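Local coordinates for putative uncharacterized protein (Mycobacterium avium, PDB 2Z6V) that probably transfers a sulfuryl group to an acceptor that is not established, as sulfotransferases do, at residues 28-33 with 54-59; 104-109 with 263-268; 270-275 with 400-405. One frame throughout, in Å; residues are numbered along the deposited sequence.

Contact 1: 28-33 with 54-59; sequences TTADDV and GLALIV
Ala30 and Val33, on the first turn of helix 30-41, pack against Leu55 and Val59 of helix 50-64. The two helices follow each other in the chain, and a capping box of Thr29 and Asp32 starts the first. The tight part is apolar. Leu55 CD2 lies 3.7 Å from Val33 CG1, where the two side chains meet tip to tip. The same methyl also reaches Ala30 CB, at 3.9 Å. Val33 CG1 stands opposite its backbone N (chi1 172°), and this torsion sends that branch to Leu55. Its other branch serves a second partner: Val33 CG2 is 4.1 Å from Val59 CG2, and here the side chains slide past each other in opposite directions. Helix 70-96 backs this cluster. Its Thr81 touches Val33, its Ala80 touches Leu55 and its Leu77 touches Val59.

The fit is looser between Ala30 CB and Ala56 CB, which are 4.4 Å apart, and Ala56 is partly exposed. Further out lies the solvent side. The bonds to CB of Thr28 and Thr29 head away from helix 50-64, and Thr28 is exposed. The backbone still makes one close touch, with Thr28 O 3.5 Å from Val59 CG1. The capping bonds lie within segment 28-33, while Asp31 reaches Arg52 of helix 50-64 in a salt bridge. In the capping box, Asp32 N gives a weak bond to Thr29 OG1 at 3.4 Å. The return bond is firmer, with Thr29 N 2.9 Å from Asp32 OD2. That oxygen takes a second backbone donor, Thr28 N, at 3.0 Å. The two N-H groups come to Asp32 OD2 from opposite faces of the carboxylate plane, both on its anti side.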
loop_
_atom_site.group_PDB
_atom_site.type_symbol
_atom_site.label_atom_id
_atom_site.label_comp_id
_atom_site.label_asym_id
_atom_site.label_seq_id
_atom_site.Cartn_x
_atom_site.Cartn_y
_atom_site.Cartn_z
ATOM N N THR A 28 -25.128 7.882 8.511
ATOM C CA THR A 28 -25.856 6.830 7.823
ATOM C C THR A 28 -25.471 6.700 6.344
ATOM O O THR A 28 -25.600 5.621 5.762
ATOM C CB THR A 28 -27.393 7.058 7.978
ATOM O OG1 THR A 28 -28.113 6.110 7.182
ATOM C CG2 THR A 28 -27.775 8.473 7.569
ATOM N N THR A 29 -24.982 7.785 5.745
ATOM C CA THR A 29 -24.585 7.756 4.338
ATOM C C THR A 29 -23.188 8.309 4.072
ATOM O O THR A 29 -22.544 8.875 4.953
ATOM C CB THR A 29 -25.557 8.564 3.457
ATOM O OG1 THR A 29 -25.408 9.962 3.741
ATOM C CG2 THR A 29 -26.988 8.145 3.719
ATOM N N ALA A 30 -22.732 8.147 2.836
ATOM C CA ALA A 30 -21.428 8.641 2.429
ATOM C C ALA A 30 -21.412 10.162 2.506
ATOM O O ALA A 30 -20.379 10.766 2.805
ATOM C CB ALA A 30 -21.120 8.193 1.013
ATOM N N ASP A 31 -22.560 10.782 2.242
ATOM C CA ASP A 31 -22.648 12.239 2.287
ATOM C C ASP A 31 -22.492 12.775 3.709
ATOM O O ASP A 31 -22.008 13.891 3.902
ATOM C CB ASP A 31 -23.973 12.716 1.683
ATOM C CG ASP A 31 -24.040 12.512 0.173
ATOM O OD1 ASP A 31 -23.110 12.958 -0.542
ATOM O OD2 ASP A 31 -25.028 11.911 -0.300
ATOM N N ASP A 32 -22.904 11.985 4.699
ATOM C CA ASP A 32 -22.771 12.395 6.094
ATOM C C ASP A 32 -21.293 12.412 6.441
ATOM O O ASP A 32 -20.813 13.309 7.137
ATOM C CB ASP A 32 -23.493 11.422 7.031
ATOM C CG ASP A 32 -25.007 11.468 6.878
ATOM O OD1 ASP A 32 -25.573 12.585 6.785
ATOM O OD2 ASP A 32 -25.626 10.382 6.867
ATOM N N VAL A 33 -20.578 11.402 5.954
ATOM C CA VAL A 33 -19.146 11.295 6.176
ATOM C C VAL A 33 -18.504 12.528 5.539
ATOM O O VAL A 33 -17.607 13.150 6.110
ATOM C CB VAL A 33 -18.586 10.009 5.518
ATOM C CG1 VAL A 33 -17.065 9.993 5.577
ATOM C CG2 VAL A 33 -19.146 8.792 6.222
ATOM N N GLY A 54 -17.348 3.926 -3.634
ATOM C CA GLY A 54 -16.676 3.040 -2.701
ATOM C C GLY A 54 -17.017 3.305 -1.242
ATOM O O GLY A 54 -17.251 2.364 -0.467
ATOM N N LEU A 55 -17.043 4.579 -0.850
ATOM C CA LEU A 55 -17.367 4.923 0.531
ATOM C C LEU A 55 -18.776 4.435 0.881
ATOM O O LEU A 55 -19.017 3.970 1.999
ATOM C CB LEU A 55 -17.260 6.435 0.753
ATOM C CG LEU A 55 -17.581 6.942 2.170
ATOM C CD1 LEU A 55 -16.675 6.270 3.200
ATOM C CD2 LEU A 55 -17.413 8.449 2.223
ATOM N N ALA A 56 -19.703 4.524 -0.075
ATOM C CA ALA A 56 -21.078 4.082 0.166
ATOM C C ALA A 56 -21.143 2.583 0.484
ATOM O O ALA A 56 -21.956 2.155 1.304
ATOM C CB ALA A 56 -21.958 4.406 -1.034
ATOM N N LEU A 57 -20.291 1.792 -0.164
ATOM C CA LEU A 57 -20.240 0.354 0.080
ATOM C C LEU A 57 -19.731 0.085 1.492
ATOM O O LEU A 57 -20.271 -0.751 2.218
ATOM C CB LEU A 57 -19.300 -0.319 -0.913
ATOM C CG LEU A 57 -19.801 -0.489 -2.342
ATOM C CD1 LEU A 57 -18.709 -1.123 -3.197
ATOM C CD2 LEU A 57 -21.055 -1.366 -2.334
ATOM N N ILE A 58 -18.674 0.798 1.868
ATOM C CA ILE A 58 -18.072 0.651 3.187
ATOM C C ILE A 58 -19.081 1.021 4.272
ATOM O O ILE A 58 -19.306 0.255 5.209
ATOM C CB ILE A 58 -16.807 1.558 3.322
ATOM C CG1 ILE A 58 -15.736 1.093 2.334
ATOM C CG2 ILE A 58 -16.269 1.524 4.747
ATOM C CD1 ILE A 58 -14.547 2.032 2.211
ATOM N N VAL A 59 -19.681 2.198 4.134
ATOM C CA VAL A 59 -20.658 2.698 5.099
ATOM C C VAL A 59 -21.868 1.786 5.247
ATOM O O VAL A 59 -22.325 1.517 6.358
ATOM C CB VAL A 59 -21.145 4.102 4.705
ATOM C CG1 VAL A 59 -22.241 4.560 5.645
ATOM C CG2 VAL A 59 -19.975 5.071 4.734
#

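Contact 2: 104-109 with 263-268; sequences PVERPL and FPDARL
Pro108 and Arg267 are joined by a backbone bond, Arg267 N to Pro108 O, at 3.0 Å. The Arg267 side chain turns back, bent at chi3 (-72°), toward the same loop. Its NE and NH2 both give weak bonds to Arg107 O, each 3.2 Å long. Arg107 CB lies over one face of this guanidinium, toward its rim. Asp265 OD2 accepts from Arg107 N; the modelled length is doubtfully short. One water donates to Val105 O at 2.8 Å and to Asp265 OD1 at 2.7 Å, which ties the carboxylate to the loop a second time. Apolar groups flank this part. Pro108 CG is 3.9 Å from Phe263 CD1, and Val105 CG1 is 4.0 Å from Phe263 CE1.

Further out, a type I beta turn from Phe263 to Ala266 presents Asp265 to the loop. Tyr227 and Lys231 of helix 224-238 touch Phe263. The loop then runs into a parallel beta bridge, Leu109 with Arg267. Here strands 109-113 and 267-272 begin to pair as neighbours in the five-stranded parallel sheet of a sulfotransferase alpha/beta fold.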
loop_
_atom_site.group_PDB
_atom_site.type_symbol
_atom_site.label_atom_id
_atom_site.label_comp_id
_atom_site.label_asym_id
_atom_site.label_seq_id
_atom_site.Cartn_x
_atom_site.Cartn_y
_atom_site.Cartn_z
ATOM N N PRO A 104 5.557 17.314 -14.735
ATOM C CA PRO A 104 5.349 15.879 -14.933
ATOM C C PRO A 104 5.923 14.981 -13.838
ATOM O O PRO A 104 6.767 15.403 -13.043
ATOM C CB PRO A 104 6.034 15.629 -16.268
ATOM C CG PRO A 104 7.228 16.519 -16.164
ATOM C CD PRO A 104 6.630 17.810 -15.616
ATOM N N VAL A 105 5.432 13.744 -13.808
ATOM C CA VAL A 105 5.910 12.714 -12.889
ATOM C C VAL A 105 6.485 11.694 -13.872
ATOM O O VAL A 105 5.770 10.816 -14.367
ATOM C CB VAL A 105 4.753 12.068 -12.090
ATOM C CG1 VAL A 105 5.282 10.907 -11.234
ATOM C CG2 VAL A 105 4.084 13.117 -11.218
ATOM N N GLU A 106 7.777 11.817 -14.161
ATOM C CA GLU A 106 8.406 10.937 -15.143
ATOM C C GLU A 106 9.108 9.670 -14.681
ATOM O O GLU A 106 9.860 9.660 -13.707
ATOM C CB GLU A 106 9.375 11.747 -16.015
ATOM C CG GLU A 106 8.696 12.869 -16.782
ATOM C CD GLU A 106 9.649 13.654 -17.665
ATOM O OE1 GLU A 106 10.699 14.110 -17.153
ATOM O OE2 GLU A 106 9.339 13.822 -18.867
ATOM N N ARG A 107 8.839 8.604 -15.423
ATOM C CA ARG A 107 9.434 7.302 -15.199
ATOM C C ARG A 107 9.523 6.892 -13.739
ATOM O O ARG A 107 10.593 6.536 -13.247
ATOM C CB ARG A 107 10.823 7.282 -15.837
ATOM C CG ARG A 107 10.787 7.580 -17.322
ATOM C CD ARG A 107 12.172 7.700 -17.914
ATOM N NE ARG A 107 12.113 7.812 -19.368
ATOM C CZ ARG A 107 13.166 8.040 -20.148
ATOM N NH1 ARG A 107 13.013 8.124 -21.466
ATOM N NH2 ARG A 107 14.372 8.191 -19.612
ATOM N N PRO A 108 8.392 6.931 -13.027
ATOM C CA PRO A 108 8.403 6.544 -11.616
ATOM C C PRO A 108 8.792 5.079 -11.448
ATOM O O PRO A 108 8.386 4.224 -12.232
ATOM C CB PRO A 108 6.968 6.813 -11.177
ATOM C CG PRO A 108 6.186 6.549 -12.433
ATOM C CD PRO A 108 7.027 7.253 -13.472
ATOM N N LEU A 109 9.591 4.802 -10.430
ATOM C CA LEU A 109 10.027 3.449 -10.137
ATOM C C LEU A 109 8.910 2.883 -9.270
ATOM O O LEU A 109 8.665 3.394 -8.184
ATOM C CB LEU A 109 11.342 3.518 -9.368
ATOM C CG LEU A 109 12.257 2.302 -9.327
ATOM C CD1 LEU A 109 12.417 1.713 -10.724
ATOM C CD2 LEU A 109 13.602 2.740 -8.758
ATOM N N PHE A 263 0.601 6.326 -15.835
ATOM C CA PHE A 263 2.065 6.395 -15.820
ATOM C C PHE A 263 2.597 5.458 -16.908
ATOM O O PHE A 263 3.272 4.471 -16.619
ATOM C CB PHE A 263 2.619 5.942 -14.470
ATOM C CG PHE A 263 2.075 6.701 -13.298
ATOM C CD1 PHE A 263 2.562 7.963 -12.986
ATOM C CD2 PHE A 263 1.076 6.149 -12.498
ATOM C CE1 PHE A 263 2.069 8.663 -11.899
ATOM C CE2 PHE A 263 0.573 6.845 -11.404
ATOM C CZ PHE A 263 1.072 8.105 -11.103
ATOM N N PRO A 264 2.297 5.757 -18.179
ATOM C CA PRO A 264 2.757 4.917 -19.292
ATOM C C PRO A 264 4.262 4.629 -19.323
ATOM O O PRO A 264 4.683 3.585 -19.829
ATOM C CB PRO A 264 2.284 5.693 -20.524
ATOM C CG PRO A 264 2.310 7.114 -20.049
ATOM C CD PRO A 264 1.696 7.007 -18.679
ATOM N N ASP A 265 5.061 5.537 -18.767
ATOM C CA ASP A 265 6.521 5.386 -18.749
ATOM C C ASP A 265 7.085 4.709 -17.492
ATOM O O ASP A 265 8.308 4.642 -17.302
ATOM C CB ASP A 265 7.177 6.762 -18.913
ATOM C CG ASP A 265 6.835 7.728 -17.767
ATOM O OD1 ASP A 265 5.810 7.537 -17.058
ATOM O OD2 ASP A 265 7.598 8.703 -17.589
ATOM N N ALA A 266 6.193 4.208 -16.644
ATOM C CA ALA A 266 6.585 3.560 -15.399
ATOM C C ALA A 266 7.575 2.408 -15.525
ATOM O O ALA A 266 7.425 1.522 -16.361
ATOM C CB ALA A 266 5.348 3.077 -14.668
ATOM N N ARG A 267 8.594 2.432 -14.679
ATOM C CA ARG A 267 9.582 1.369 -14.646
ATOM C C ARG A 267 9.087 0.418 -13.554
ATOM O O ARG A 267 9.182 0.701 -12.363
ATOM C CB ARG A 267 10.956 1.952 -14.339
ATOM C CG ARG A 267 11.425 2.835 -15.466
ATOM C CD ARG A 267 12.795 3.403 -15.231
ATOM N NE ARG A 267 12.793 4.437 -14.201
ATOM C CZ ARG A 267 13.820 5.249 -13.974
ATOM N NH1 ARG A 267 14.923 5.137 -14.710
ATOM N NH2 ARG A 267 13.744 6.171 -13.020
ATOM N N LEU A 268 8.538 -0.707 -13.996
ATOM C CA LEU A 268 7.937 -1.695 -13.118
ATOM C C LEU A 268 8.845 -2.753 -12.499
ATOM O O LEU A 268 9.429 -3.588 -13.196
ATOM C CB LEU A 268 6.805 -2.384 -13.880
ATOM C CG LEU A 268 5.810 -1.451 -14.588
ATOM C CD1 LEU A 268 4.900 -2.274 -15.495
ATOM C CD2 LEU A 268 4.989 -0.670 -13.569
HETATM O O HOH W 1 4.065 9.286 -15.938
#

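Contact 3: 270-275 with 400-405; sequences WAHRDP and AEYLDT
Tyr402 of helix 392-405 packs its ring between Trp270 and Pro275. Its CE1 lies 3.9 Å from Trp270 CZ2, and its CE2 lies 4.3 Å from Pro275 CB. The tryptophan atom meets the tyrosine ring at its edge. Tyr402 CG stands opposite its backbone N (chi1 -177°), which extends the ring toward the end of strand 267-272. Leu403, the next residue, forms the outer part of the apolar patch, with its CD2 3.6 Å from Pro275 CD.

The polar edge begins at the phenol oxygen. Tyr402 OH and His272 ND1 share a nearly straight hydrogen bond of 2.6 Å (172°), with the oxygen close to the imidazole plane. The two rings meet rim to rim, their planes 43° apart. A water joins the group: it takes a bond from Trp270 NE1 at 3.2 Å, donates to Ala271 O at 2.6 Å, and is hydrogen-bonded to Tyr402 OH at 3.0 Å. Beyond this, Arg273 forms a salt bridge with Glu411. The hydroxyl of the buried Tyr402 is thus bonded to both the histidine and the water, which ties the last helix to the strand end.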
loop_
_atom_site.group_PDB
_atom_site.type_symbol
_atom_site.label_atom_id
_atom_site.label_comp_id
_atom_site.label_asym_id
_atom_site.label_seq_id
_atom_site.Cartn_x
_atom_site.Cartn_y
_atom_site.Cartn_z
ATOM N N TRP A 270 8.770 -5.909 -10.423
ATOM C CA TRP A 270 7.870 -6.962 -9.972
ATOM C C TRP A 270 8.575 -7.720 -8.841
ATOM O O TRP A 270 9.658 -8.282 -9.038
ATOM C CB TRP A 270 7.570 -7.904 -11.142
ATOM C CG TRP A 270 6.424 -8.851 -10.931
ATOM C CD1 TRP A 270 5.962 -9.334 -9.742
ATOM C CD2 TRP A 270 5.640 -9.484 -11.953
ATOM N NE1 TRP A 270 4.940 -10.234 -9.959
ATOM C CE2 TRP A 270 4.723 -10.345 -11.306
ATOM C CE3 TRP A 270 5.626 -9.410 -13.354
ATOM C CZ2 TRP A 270 3.797 -11.127 -12.012
ATOM C CZ3 TRP A 270 4.703 -10.192 -14.060
ATOM C CH2 TRP A 270 3.802 -11.038 -13.384
ATOM N N ALA A 271 7.972 -7.718 -7.652
ATOM C CA ALA A 271 8.549 -8.403 -6.486
ATOM C C ALA A 271 8.014 -9.829 -6.386
ATOM O O ALA A 271 6.807 -10.044 -6.414
ATOM C CB ALA A 271 8.221 -7.633 -5.213
ATOM N N HIS A 272 8.920 -10.793 -6.258
ATOM C CA HIS A 272 8.535 -12.200 -6.184
ATOM C C HIS A 272 8.891 -12.901 -4.881
ATOM O O HIS A 272 9.815 -12.507 -4.166
ATOM C CB HIS A 272 9.180 -12.981 -7.334
ATOM C CG HIS A 272 8.828 -12.463 -8.691
ATOM N ND1 HIS A 272 7.571 -12.607 -9.238
ATOM C CD2 HIS A 272 9.560 -11.776 -9.600
ATOM C CE1 HIS A 272 7.544 -12.030 -10.426
ATOM N NE2 HIS A 272 8.737 -11.517 -10.668
ATOM N N ARG A 273 8.149 -13.963 -4.598
ATOM C CA ARG A 273 8.365 -14.777 -3.413
ATOM C C ARG A 273 7.456 -15.993 -3.493
ATOM O O ARG A 273 6.469 -15.990 -4.236
ATOM C CB ARG A 273 8.052 -13.989 -2.136
ATOM C CG ARG A 273 8.291 -14.799 -0.868
ATOM C CD ARG A 273 8.204 -13.964 0.400
ATOM N NE ARG A 273 8.542 -14.755 1.579
ATOM C CZ ARG A 273 8.564 -14.288 2.826
ATOM N NH1 ARG A 273 8.264 -13.019 3.075
ATOM N NH2 ARG A 273 8.893 -15.094 3.829
ATOM N N ASP A 274 7.814 -17.034 -2.744
ATOM C CA ASP A 274 7.038 -18.269 -2.669
ATOM C C ASP A 274 5.563 -17.867 -2.547
ATOM O O ASP A 274 5.160 -17.266 -1.553
ATOM C CB ASP A 274 7.477 -19.045 -1.423
ATOM C CG ASP A 274 6.824 -20.401 -1.311
ATOM O OD1 ASP A 274 5.613 -20.516 -1.614
ATOM O OD2 ASP A 274 7.531 -21.350 -0.901
ATOM N N PRO A 275 4.741 -18.187 -3.558
ATOM C CA PRO A 275 3.311 -17.838 -3.538
ATOM C C PRO A 275 2.485 -18.517 -2.444
ATOM O O PRO A 275 1.525 -17.934 -1.934
ATOM C CB PRO A 275 2.842 -18.227 -4.936
ATOM C CG PRO A 275 3.716 -19.412 -5.248
ATOM C CD PRO A 275 5.079 -18.948 -4.774
ATOM N N ALA A 400 0.254 -21.896 -10.976
ATOM C CA ALA A 400 0.920 -22.782 -11.927
ATOM C C ALA A 400 1.747 -22.011 -12.946
ATOM O O ALA A 400 2.961 -22.199 -13.035
ATOM C CB ALA A 400 -0.111 -23.648 -12.639
ATOM N N GLU A 401 1.088 -21.143 -13.712
ATOM C CA GLU A 401 1.768 -20.347 -14.728
ATOM C C GLU A 401 2.851 -19.511 -14.070
ATOM O O GLU A 401 4.011 -19.551 -14.465
ATOM C CB GLU A 401 0.782 -19.415 -15.433
ATOM C CG GLU A 401 1.344 -18.768 -16.693
ATOM C CD GLU A 401 0.593 -17.511 -17.108
ATOM O OE1 GLU A 401 -0.649 -17.463 -16.953
ATOM O OE2 GLU A 401 1.252 -16.570 -17.606
ATOM N N TYR A 402 2.450 -18.755 -13.056
ATOM C CA TYR A 402 3.351 -17.892 -12.308
ATOM C C TYR A 402 4.663 -18.580 -11.932
ATOM O O TYR A 402 5.747 -18.057 -12.198
ATOM C CB TYR A 402 2.645 -17.408 -11.041
ATOM C CG TYR A 402 3.460 -16.445 -10.210
ATOM C CD1 TYR A 402 3.825 -15.201 -10.717
ATOM C CD2 TYR A 402 3.857 -16.772 -8.911
ATOM C CE1 TYR A 402 4.559 -14.304 -9.956
ATOM C CE2 TYR A 402 4.593 -15.880 -8.143
ATOM C CZ TYR A 402 4.939 -14.648 -8.673
ATOM O OH TYR A 402 5.662 -13.743 -7.931
ATOM N N LEU A 403 4.567 -19.745 -11.300
ATOM C CA LEU A 403 5.762 -20.474 -10.888
ATOM C C LEU A 403 6.503 -21.008 -12.097
ATOM O O LEU A 403 7.713 -21.233 -12.048
ATOM C CB LEU A 403 5.398 -21.631 -9.950
ATOM C CG LEU A 403 4.967 -21.228 -8.537
ATOM C CD1 LEU A 403 4.438 -22.435 -7.791
ATOM C CD2 LEU A 403 6.149 -20.614 -7.805
ATOM N N ASP A 404 5.775 -21.197 -13.190
ATOM C CA ASP A 404 6.379 -21.714 -14.401
ATOM C C ASP A 404 7.153 -20.657 -15.177
ATOM O O ASP A 404 8.171 -20.958 -15.804
ATOM C CB ASP A 404 5.312 -22.324 -15.302
ATOM C CG ASP A 404 5.902 -22.947 -16.538
ATOM O OD1 ASP A 404 6.696 -23.901 -16.389
ATOM O OD2 ASP A 404 5.584 -22.477 -17.651
ATOM N N THR A 405 6.680 -19.417 -15.143
ATOM C CA THR A 405 7.366 -18.365 -15.869
ATOM C C THR A 405 8.475 -17.687 -15.062
ATOM O O THR A 405 9.424 -17.156 -15.635
ATOM C CB THR A 405 6.359 -17.305 -16.396
ATOM O OG1 THR A 405 6.765 -15.995 -15.982
ATOM C CG2 THR A 405 4.969 -17.590 -15.895
HETATM O O HOH W 2 4.530 -11.154 -6.895
#

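Contacts 2 and 3 use the same strand, 267-272, at its start and at its end. Contact 1 uses neither that strand nor its sheet. It joins two N-terminal helices on the opposite side of the chain's centre from contact 3, with centres 37 Å apart. Contact 3 is buried, whereas contacts 1 and 2 are only partly so. Their chemistry follows these places. Between its two segments contact 1 is apolar, with a capped helix end beside the packing. Contact 2 relies on backbone pairing and a carboxylate in the turn that leads into the strand. Contact 3 mixes aromatic packing with one side-chain hydrogen bond and a shared water.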